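Local atomic coordinates of putative branched-chain amino acid ABC transporter (Rhodospirillum rubrum ATCC 11170, PDB entry 3HUT), a protein that probably binds branched-chain or related amino acids outside the cytoplasmic membrane and hands them to an ABC transporter for uptake. Residues E262-S265 with A266-L270; A255-P258 with V259-E262; A28-Q31 with L32-N36; S227-S231 with P232-D236. All blocks are in the same frame, centred on the assembly; numbering follows the deposited sequence.

Interaction 1: residues E262-S265 with A266-L270; sequences EFVS and AYETL
Glu268 lies alongside Val264 one helical turn earlier, the two side chains pointing the same way. From its CB, 3.5 Å from Val264 O, the chain turns CG beside its own backbone N (chi1 -57°), which sets CG 3.0 Å from that same Val264 O. It then runs on extended: CD comes 3.9 Å from Val264 CG1, and OE1 and OE2 both pass that methyl at about 4.0 Å. The carboxylate thus rests on a methyl and meets no donor across this turn. An alanine here would probably leave Val264 CG1 without this cover and open a gap beside it. The turn belongs to helix 258-271 of a periplasmic binding protein of the leucine-binding family, and its backbone follows the regular i to i+4 pattern, as in Tyr267 N to Phe263 O and Glu268 N to Val264 O. Thr269 OG1 adds a side-chain bond of 2.9 Å to Ser265 O, which also accepts from Thr269 N; the two donors reach the oxygen from opposite faces of the carbonyl plane. On the buried side the rings of Phe263 and Tyr267 lie side by side, their planes at 59°, with Phe263 CE1 3.7 Å from Tyr267 CD1. Phe263 also stacks on Tyr283 of helix 277-296, while Ala266 packs against Leu30 and Arg34 of helix 18-37.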
loop_
_atom_site.group_PDB
_atom_site.type_symbol
_atom_site.label_atom_id
_atom_site.label_comp_id
_atom_site.label_asym_id
_atom_site.label_seq_id
_atom_site.Cartn_x
_atom_site.Cartn_y
_atom_site.Cartn_z
ATOM N N GLU A 262 1.948 -14.146 12.018
ATOM C CA GLU A 262 0.796 -15.004 12.263
ATOM C C GLU A 262 -0.058 -15.048 11.001
ATOM O O GLU A 262 -0.616 -16.089 10.649
ATOM C CB GLU A 262 -0.028 -14.478 13.436
ATOM C CG GLU A 262 -1.168 -15.395 13.839
ATOM C CD GLU A 262 -0.688 -16.783 14.235
ATOM O OE1 GLU A 262 0.544 -17.000 14.294
ATOM O OE2 GLU A 262 -1.542 -17.659 14.494
ATOM N N PHE A 263 -0.168 -13.907 10.327
ATOM C CA PHE A 263 -0.921 -13.834 9.085
ATOM C C PHE A 263 -0.125 -14.564 8.006
ATOM O O PHE A 263 -0.668 -15.373 7.255
ATOM C CB PHE A 263 -1.116 -12.379 8.653
ATOM C CG PHE A 263 -1.452 -12.222 7.193
ATOM C CD1 PHE A 263 -2.664 -12.685 6.688
ATOM C CD2 PHE A 263 -0.549 -11.614 6.319
ATOM C CE1 PHE A 263 -2.978 -12.545 5.333
ATOM C CE2 PHE A 263 -0.852 -11.470 4.964
ATOM C CZ PHE A 263 -2.068 -11.936 4.471
ATOM N N VAL A 264 1.166 -14.258 7.931
ATOM C CA VAL A 264 2.034 -14.878 6.939
ATOM C C VAL A 264 1.993 -16.397 7.075
ATOM O O VAL A 264 1.845 -17.110 6.080
ATOM C CB VAL A 264 3.491 -14.376 7.082
ATOM C CG1 VAL A 264 4.400 -15.095 6.088
ATOM C CG2 VAL A 264 3.542 -12.878 6.838
ATOM N N SER A 265 2.109 -16.882 8.311
ATOM C CA SER A 265 2.078 -18.317 8.602
ATOM C C SER A 265 0.731 -18.945 8.252
ATOM O O SER A 265 0.669 -19.970 7.563
ATOM C CB SER A 265 2.385 -18.554 10.086
ATOM O OG SER A 265 2.281 -19.928 10.424
ATOM N N ALA A 266 -0.348 -18.334 8.731
ATOM C CA ALA A 266 -1.692 -18.835 8.464
ATOM C C ALA A 266 -1.969 -18.906 6.969
ATOM O O ALA A 266 -2.543 -19.882 6.478
ATOM C CB ALA A 266 -2.729 -17.940 9.130
ATOM N N TYR A 267 -1.556 -17.861 6.257
ATOM C CA TYR A 267 -1.764 -17.760 4.816
ATOM C C TYR A 267 -1.019 -18.829 4.014
ATOM O O TYR A 267 -1.599 -19.486 3.146
ATOM C CB TYR A 267 -1.326 -16.378 4.330
ATOM C CG TYR A 267 -1.839 -16.032 2.957
ATOM C CD1 TYR A 267 -3.002 -15.278 2.801
ATOM C CD2 TYR A 267 -1.174 -16.466 1.812
ATOM C CE1 TYR A 267 -3.490 -14.964 1.537
ATOM C CE2 TYR A 267 -1.655 -16.160 0.542
ATOM C CZ TYR A 267 -2.813 -15.407 0.416
ATOM O OH TYR A 267 -3.288 -15.083 -0.832
ATOM N N GLU A 268 0.271 -18.987 4.298
ATOM C CA GLU A 268 1.090 -19.968 3.593
ATOM C C GLU A 268 0.604 -21.379 3.878
ATOM O O GLU A 268 0.553 -22.224 2.984
ATOM C CB GLU A 268 2.561 -19.827 4.000
ATOM C CG GLU A 268 3.118 -18.433 3.765
ATOM C CD GLU A 268 4.616 -18.342 4.015
ATOM O OE1 GLU A 268 5.083 -18.856 5.054
ATOM O OE2 GLU A 268 5.322 -17.745 3.173
ATOM N N THR A 269 0.228 -21.625 5.127
ATOM C CA THR A 269 -0.257 -22.935 5.533
ATOM C C THR A 269 -1.545 -23.306 4.805
ATOM O O THR A 269 -1.693 -24.418 4.292
ATOM C CB THR A 269 -0.524 -22.975 7.049
ATOM O OG1 THR A 269 0.722 -22.886 7.750
ATOM C CG2 THR A 269 -1.238 -24.265 7.442
ATOM N N LEU A 270 -2.474 -22.363 4.759
ATOM C CA LEU A 270 -3.759 -22.596 4.123
ATOM C C LEU A 270 -3.756 -22.537 2.602
ATOM O O LEU A 270 -4.438 -23.328 1.952
ATOM C CB LEU A 270 -4.781 -21.594 4.664
ATOM C CG LEU A 270 -6.193 -21.646 4.083
ATOM C CD1 LEU A 270 -6.782 -23.035 4.272
ATOM C CD2 LEU A 270 -7.057 -20.598 4.772
#

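Interaction 2: residues A255-P258 with V259-E262; sequences ASDP and VVVE
Ala255 to Asp257 approach in a loop, and the chain turns into helix 258-271 at Pro258, where Asp257 O takes a 2.8 Å bond from Val260 N and a weak one from Val261 N. The side chain of Asp257 reaches forward to the first turn. With CG anti to the backbone N (chi1 175°), its carboxylate lies alongside Val259, and OD1 accepts from Val259 N at 2.8 Å, the donor arriving nearly in line with the C-O bond although the N-H itself is bent, at 139°. The same oxygen lies 3.3 Å from Val259 CB, with the CG2 branch beside it. Pro258 has no N-H to offer, which suits the first turn, where amides lack carbonyl partners further back. On the inner side Ala255 CB points toward the helix and meets Val260 CG1 at 3.6 Å, an apolar touch between the incoming loop and the first turn. A weak bond from Glu262 N to Pro258 O carries the pattern onward. The negative carboxylate would probably also interact favourably with the positive end of the helix dipole. Aspartate at the N-cap, followed by proline at the first helical position, is a classic helix start, here placed at the protein surface.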
loop_
_atom_site.group_PDB
_atom_site.type_symbol
_atom_site.label_atom_id
_atom_site.label_comp_id
_atom_site.label_asym_id
_atom_site.label_seq_id
_atom_site.Cartn_x
_atom_site.Cartn_y
_atom_site.Cartn_z
ATOM N N ALA A 255 8.860 -10.369 8.598
ATOM C CA ALA A 255 8.712 -9.619 9.836
ATOM C C ALA A 255 8.911 -10.524 11.036
ATOM O O ALA A 255 8.879 -11.747 10.917
ATOM C CB ALA A 255 7.326 -8.982 9.898
ATOM N N SER A 256 9.118 -9.917 12.197
ATOM C CA SER A 256 9.282 -10.689 13.415
ATOM C C SER A 256 8.192 -10.229 14.382
ATOM O O SER A 256 7.997 -10.815 15.443
ATOM C CB SER A 256 10.672 -10.470 14.013
ATOM O OG SER A 256 10.941 -11.445 15.005
ATOM N N ASP A 257 7.490 -9.169 13.990
ATOM C CA ASP A 257 6.389 -8.621 14.776
ATOM C C ASP A 257 5.282 -9.669 14.767
ATOM O O ASP A 257 4.710 -9.947 13.715
ATOM C CB ASP A 257 5.868 -7.342 14.125
ATOM C CG ASP A 257 4.645 -6.785 14.826
ATOM O OD1 ASP A 257 3.671 -7.541 15.032
ATOM O OD2 ASP A 257 4.654 -5.584 15.165
ATOM N N PRO A 258 4.962 -10.252 15.937
ATOM C CA PRO A 258 3.930 -11.279 16.107
ATOM C C PRO A 258 2.659 -11.142 15.269
ATOM O O PRO A 258 2.137 -12.136 14.747
ATOM C CB PRO A 258 3.662 -11.238 17.606
ATOM C CG PRO A 258 5.036 -11.006 18.145
ATOM C CD PRO A 258 5.546 -9.895 17.244
ATOM N N VAL A 259 2.167 -9.920 15.125
ATOM C CA VAL A 259 0.952 -9.683 14.353
ATOM C C VAL A 259 1.104 -10.043 12.872
ATOM O O VAL A 259 0.197 -10.617 12.263
ATOM C CB VAL A 259 0.518 -8.206 14.462
ATOM C CG1 VAL A 259 -0.744 -7.969 13.649
ATOM C CG2 VAL A 259 0.285 -7.844 15.924
ATOM N N VAL A 260 2.256 -9.720 12.299
ATOM C CA VAL A 260 2.501 -9.989 10.884
ATOM C C VAL A 260 2.758 -11.458 10.520
ATOM O O VAL A 260 2.113 -11.990 9.624
ATOM C CB VAL A 260 3.682 -9.134 10.367
ATOM C CG1 VAL A 260 3.856 -9.326 8.869
ATOM C CG2 VAL A 260 3.430 -7.667 10.682
ATOM N N VAL A 261 3.687 -12.116 11.205
ATOM C CA VAL A 261 4.008 -13.512 10.885
ATOM C C VAL A 261 2.844 -14.469 11.090
ATOM O O VAL A 261 2.760 -15.490 10.414
ATOM C CB VAL A 261 5.222 -14.036 11.698
ATOM C CG1 VAL A 261 5.538 -15.479 11.309
ATOM C CG2 VAL A 261 6.422 -13.134 11.482
ATOM N N GLU A 262 1.948 -14.146 12.018
ATOM C CA GLU A 262 0.796 -15.004 12.263
ATOM C C GLU A 262 -0.058 -15.048 11.001
ATOM O O GLU A 262 -0.616 -16.089 10.649
ATOM C CB GLU A 262 -0.028 -14.478 13.436
ATOM C CG GLU A 262 -1.168 -15.395 13.839
ATOM C CD GLU A 262 -0.688 -16.783 14.235
ATOM O OE1 GLU A 262 0.544 -17.000 14.294
ATOM O OE2 GLU A 262 -1.542 -17.659 14.494
#

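Interaction 3: residues A28-Q31 with L32-N36; sequences ARLQ and LDRFN
Arg29 and Asp33 cross at a slant one turn apart, their guanidinium and carboxylate planes 73° from each other. The carboxylate comes over one face of the guanidinium: Asp33 CG sits 3.3 Å above that plane, displaced toward the rim. Arg29 NE and Asp33 OD2 form a salt bridge, modelled at 2.7 Å, but no N-H points at the oxygen, whose exact place is doubtful. The bend of Arg29 at chi2 (73°) carries its end toward Asp33, one turn further on. Leu30 and Arg34 make the second crossing. Arg34 has CG beside its backbone N (chi1 -61°), close to Leu30 O, and runs extended to NE, so that its guanidinium meets Leu30 edge-on, with NH2 3.3 Å from Leu30 CD2 and 3.5 Å from Leu30 CG. A serine in its place would probably uncover the side of Leu30 that Arg34 lies along and take away the guanidinium that also rests on Ala266 of helix 258-271. Gln31 turns another way and its NE2 bonds to Tyr283 O, while Leu32 packs on Val46 and Ile48 within the beta-alpha-beta unit of strands 5-11 and 46-52. Backbone bonds such as Leu32 N to Ala28 O, at 2.8 Å, keep these partners a turn apart. The chemistry implies that Arg29 and Asp33 attract chiefly by charge, whereas Arg34 and Leu30 meet by van der Waals contact.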
loop_
_atom_site.group_PDB
_atom_site.type_symbol
_atom_site.label_atom_id
_atom_site.label_comp_id
_atom_site.label_asym_id
_atom_site.label_seq_id
_atom_site.Cartn_x
_atom_site.Cartn_y
_atom_site.Cartn_z
ATOM N N ALA A 28 -9.520 -12.442 2.362
ATOM C CA ALA A 28 -10.833 -12.148 2.933
ATOM C C ALA A 28 -11.357 -13.318 3.754
ATOM O O ALA A 28 -11.823 -13.147 4.884
ATOM C CB ALA A 28 -11.825 -11.815 1.823
ATOM N N ARG A 29 -11.277 -14.507 3.171
ATOM C CA ARG A 29 -11.742 -15.726 3.819
ATOM C C ARG A 29 -11.074 -15.944 5.176
ATOM O O ARG A 29 -11.739 -16.263 6.159
ATOM C CB ARG A 29 -11.474 -16.917 2.890
ATOM C CG ARG A 29 -11.487 -18.293 3.544
ATOM C CD ARG A 29 -12.883 -18.761 3.917
ATOM N NE ARG A 29 -12.885 -20.187 4.247
ATOM C CZ ARG A 29 -13.949 -20.862 4.669
ATOM N NH1 ARG A 29 -15.113 -20.244 4.820
ATOM N NH2 ARG A 29 -13.850 -22.159 4.938
ATOM N N LEU A 30 -9.759 -15.771 5.225
ATOM C CA LEU A 30 -9.015 -15.965 6.467
ATOM C C LEU A 30 -9.491 -15.003 7.559
ATOM O O LEU A 30 -9.768 -15.410 8.685
ATOM C CB LEU A 30 -7.523 -15.757 6.212
ATOM C CG LEU A 30 -6.537 -16.280 7.258
ATOM C CD1 LEU A 30 -6.698 -17.782 7.410
ATOM C CD2 LEU A 30 -5.117 -15.956 6.818
ATOM N N GLN A 31 -9.578 -13.723 7.215
ATOM C CA GLN A 31 -10.011 -12.691 8.154
ATOM C C GLN A 31 -11.456 -12.908 8.622
ATOM O O GLN A 31 -11.749 -12.881 9.823
ATOM C CB GLN A 31 -9.884 -11.319 7.489
ATOM C CG GLN A 31 -10.030 -10.117 8.417
ATOM C CD GLN A 31 -8.866 -9.966 9.387
ATOM O OE1 GLN A 31 -8.853 -10.571 10.464
ATOM N NE2 GLN A 31 -7.875 -9.161 9.001
ATOM N N LEU A 32 -12.359 -13.114 7.668
ATOM C CA LEU A 32 -13.765 -13.316 7.989
ATOM C C LEU A 32 -13.955 -14.523 8.899
ATOM O O LEU A 32 -14.656 -14.448 9.910
ATOM C CB LEU A 32 -14.583 -13.506 6.708
ATOM C CG LEU A 32 -16.098 -13.580 6.904
ATOM C CD1 LEU A 32 -16.607 -12.239 7.425
ATOM C CD2 LEU A 32 -16.770 -13.931 5.593
ATOM N N ASP A 33 -13.331 -15.640 8.546
ATOM C CA ASP A 33 -13.467 -16.835 9.360
ATOM C C ASP A 33 -13.002 -16.574 10.788
ATOM O O ASP A 33 -13.664 -16.987 11.741
ATOM C CB ASP A 33 -12.692 -18.003 8.739
ATOM C CG ASP A 33 -13.388 -18.576 7.516
ATOM O OD1 ASP A 33 -14.541 -18.178 7.233
ATOM O OD2 ASP A 33 -12.783 -19.430 6.838
ATOM N N ARG A 34 -11.881 -15.869 10.944
ATOM C CA ARG A 34 -11.375 -15.572 12.285
ATOM C C ARG A 34 -12.356 -14.694 13.043
ATOM O O ARG A 34 -12.661 -14.949 14.208
ATOM C CB ARG A 34 -10.023 -14.857 12.226
ATOM C CG ARG A 34 -8.925 -15.652 11.562
ATOM C CD ARG A 34 -7.557 -15.068 11.874
ATOM N NE ARG A 34 -6.562 -15.469 10.884
ATOM C CZ ARG A 34 -5.263 -15.194 10.969
ATOM N NH1 ARG A 34 -4.787 -14.523 12.010
ATOM N NH2 ARG A 34 -4.442 -15.571 9.997
ATOM N N PHE A 35 -12.844 -13.655 12.373
ATOM C CA PHE A 35 -13.790 -12.722 12.971
ATOM C C PHE A 35 -15.033 -13.456 13.478
ATOM O O PHE A 35 -15.418 -13.312 14.639
ATOM C CB PHE A 35 -14.197 -11.662 11.941
ATOM C CG PHE A 35 -15.062 -10.565 12.501
ATOM C CD1 PHE A 35 -14.506 -9.547 13.271
ATOM C CD2 PHE A 35 -16.431 -10.552 12.259
ATOM C CE1 PHE A 35 -15.306 -8.527 13.790
ATOM C CE2 PHE A 35 -17.236 -9.542 12.771
ATOM C CZ PHE A 35 -16.673 -8.527 13.540
ATOM N N ASN A 36 -15.661 -14.243 12.611
ATOM C CA ASN A 36 -16.855 -14.975 13.009
ATOM C C ASN A 36 -16.543 -15.980 14.111
ATOM O O ASN A 36 -17.339 -16.169 15.032
ATOM C CB ASN A 36 -17.481 -15.683 11.806
ATOM C CG ASN A 36 -18.141 -14.711 10.838
ATOM O OD1 ASN A 36 -18.778 -13.744 11.255
ATOM N ND2 ASN A 36 -18.006 -14.974 9.545
#

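Interaction 4: residues S227-S231 with P232-D236; sequences SALYS and PKFID
A serine N-cap starts helix 232-238, with Ser231 OG accepting from Lys233 N at 3.1 Å. The hydroxyl is anti to the backbone N of its own residue (chi1 168°), which swings OG forward over the first turn, where it also lies 3.4 Å from Lys233 CB. The backbone oxygen, Ser231 O, accepts from the next amide, Phe234 N, at 2.9 Å; this donor stands well above the carbonyl plane, 59° out of it. Pro232, between Ser231 and Lys233, has a ring nitrogen with no hydrogen to give. The cap thus occupies the link between strand 223-225 and helix 232-238 in the domain built on the mixed sheet, and the preceding 3-10 turn delivers Leu229 to the helix. Leu229 and Phe234 are both buried and their side chains meet at a slant: Leu229 CB lies over one face of the Phe234 ring, while Leu229 CD2 approaches Phe234 CE1 at 4.1 Å. Phe234 CB, pointing toward the loop, sits 3.1 Å from Leu229 O. Beyond this pair Leu229 reaches Ala207 and Phe234 reaches Leu211, both on helix 204-216, and Leu247 of strand 246-249 also touches Leu229.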
loop_
_atom_site.group_PDB
_atom_site.type_symbol
_atom_site.label_atom_id
_atom_site.label_comp_id
_atom_site.label_asym_id
_atom_site.label_seq_id
_atom_site.Cartn_x
_atom_site.Cartn_y
_atom_site.Cartn_z
ATOM N N SER A 227 9.631 1.882 -1.587
ATOM C CA SER A 227 9.132 0.556 -1.240
ATOM C C SER A 227 9.056 -0.277 -2.522
ATOM O O SER A 227 8.918 -1.501 -2.475
ATOM C CB SER A 227 7.730 0.669 -0.626
ATOM O OG SER A 227 6.871 1.421 -1.472
ATOM N N ALA A 228 9.132 0.391 -3.670
ATOM C CA ALA A 228 9.079 -0.311 -4.952
ATOM C C ALA A 228 10.318 -1.190 -5.138
ATOM O O ALA A 228 10.372 -2.021 -6.046
ATOM C CB ALA A 228 8.968 0.691 -6.105
ATOM N N LEU A 229 11.315 -0.998 -4.280
ATOM C CA LEU A 229 12.540 -1.791 -4.340
ATOM C C LEU A 229 12.353 -3.096 -3.585
ATOM O O LEU A 229 13.154 -4.024 -3.723
ATOM C CB LEU A 229 13.712 -1.035 -3.701
ATOM C CG LEU A 229 14.134 0.319 -4.280
ATOM C CD1 LEU A 229 15.306 0.881 -3.478
ATOM C CD2 LEU A 229 14.527 0.148 -5.726
ATOM N N TYR A 230 11.289 -3.165 -2.789
ATOM C CA TYR A 230 11.020 -4.339 -1.965
ATOM C C TYR A 230 10.544 -5.568 -2.721
ATOM O O TYR A 230 9.361 -5.707 -3.038
ATOM C CB TYR A 230 9.999 -3.996 -0.878
ATOM C CG TYR A 230 9.830 -5.085 0.156
ATOM C CD1 TYR A 230 10.915 -5.520 0.918
ATOM C CD2 TYR A 230 8.584 -5.660 0.397
ATOM C CE1 TYR A 230 10.763 -6.494 1.897
ATOM C CE2 TYR A 230 8.419 -6.635 1.376
ATOM C CZ TYR A 230 9.511 -7.047 2.123
ATOM O OH TYR A 230 9.353 -8.001 3.105
ATOM N N SER A 231 11.478 -6.472 -2.981
ATOM C CA SER A 231 11.195 -7.711 -3.685
ATOM C C SER A 231 12.423 -8.602 -3.613
ATOM O O SER A 231 13.553 -8.118 -3.620
ATOM C CB SER A 231 10.866 -7.435 -5.157
ATOM O OG SER A 231 10.853 -8.641 -5.912
ATOM N N PRO A 232 12.222 -9.920 -3.523
ATOM C CA PRO A 232 13.408 -10.774 -3.466
ATOM C C PRO A 232 14.233 -10.569 -4.741
ATOM O O PRO A 232 15.451 -10.746 -4.739
ATOM C CB PRO A 232 12.819 -12.185 -3.340
ATOM C CG PRO A 232 11.452 -12.060 -3.947
ATOM C CD PRO A 232 10.983 -10.714 -3.465
ATOM N N LYS A 233 13.562 -10.162 -5.818
ATOM C CA LYS A 233 14.231 -9.927 -7.093
ATOM C C LYS A 233 15.251 -8.798 -7.005
ATOM O O LYS A 233 16.226 -8.788 -7.751
ATOM C CB LYS A 233 13.203 -9.631 -8.193
ATOM C CG LYS A 233 12.274 -10.808 -8.471
ATOM C CD LYS A 233 11.220 -10.499 -9.528
ATOM C CE LYS A 233 11.782 -10.526 -10.950
ATOM N NZ LYS A 233 12.637 -9.348 -11.302
ATOM N N PHE A 234 15.036 -7.856 -6.092
ATOM C CA PHE A 234 15.973 -6.747 -5.935
ATOM C C PHE A 234 17.339 -7.319 -5.577
ATOM O O PHE A 234 18.368 -6.871 -6.081
ATOM C CB PHE A 234 15.498 -5.791 -4.834
ATOM C CG PHE A 234 16.388 -4.593 -4.641
ATOM C CD1 PHE A 234 16.729 -3.777 -5.722
ATOM C CD2 PHE A 234 16.862 -4.259 -3.374
ATOM C CE1 PHE A 234 17.526 -2.643 -5.547
ATOM C CE2 PHE A 234 17.659 -3.131 -3.183
ATOM C CZ PHE A 234 17.990 -2.318 -4.271
ATOM N N ILE A 235 17.335 -8.333 -4.721
ATOM C CA ILE A 235 18.567 -8.976 -4.292
ATOM C C ILE A 235 19.075 -9.956 -5.354
ATOM O O ILE A 235 20.272 -10.018 -5.622
ATOM C CB ILE A 235 18.351 -9.709 -2.949
ATOM C CG1 ILE A 235 17.947 -8.681 -1.881
ATOM C CG2 ILE A 235 19.612 -10.466 -2.544
ATOM C CD1 ILE A 235 17.510 -9.288 -0.564
ATOM N N ASP A 236 18.173 -10.717 -5.965
ATOM C CA ASP A 236 18.596 -11.657 -6.995
ATOM C C ASP A 236 19.220 -10.907 -8.167
ATOM O O ASP A 236 20.151 -11.403 -8.802
ATOM C CB ASP A 236 17.421 -12.490 -7.514
ATOM C CG ASP A 236 16.770 -13.324 -6.433
ATOM O OD1 ASP A 236 17.496 -13.870 -5.577
ATOM O OD2 ASP A 236 15.529 -13.439 -6.453
#

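In the fold
Interactions 1 and 2 follow each other on helix 258-271, sharing Glu262: the start, at 255-262, is a surface contact governed by an acid cap, while the later turn, at 262-270, is partly buried, as are interactions 3 and 4, and sets an aromatic pair inward. Interaction 3, on helix 18-37, packs directly against interaction 1, with Leu270 CD2 3.9 Å from Leu30 CD1; the salt bridge of Arg29 and Asp33 sets its chemistry apart. Interaction 4 stands away from these, its centre about 30 Å from that of interaction 3, at another helix start. Like interaction 2 it uses a side-chain cap followed by proline, but with a serine hydroxyl and a buried leucine-phenylalanine contact.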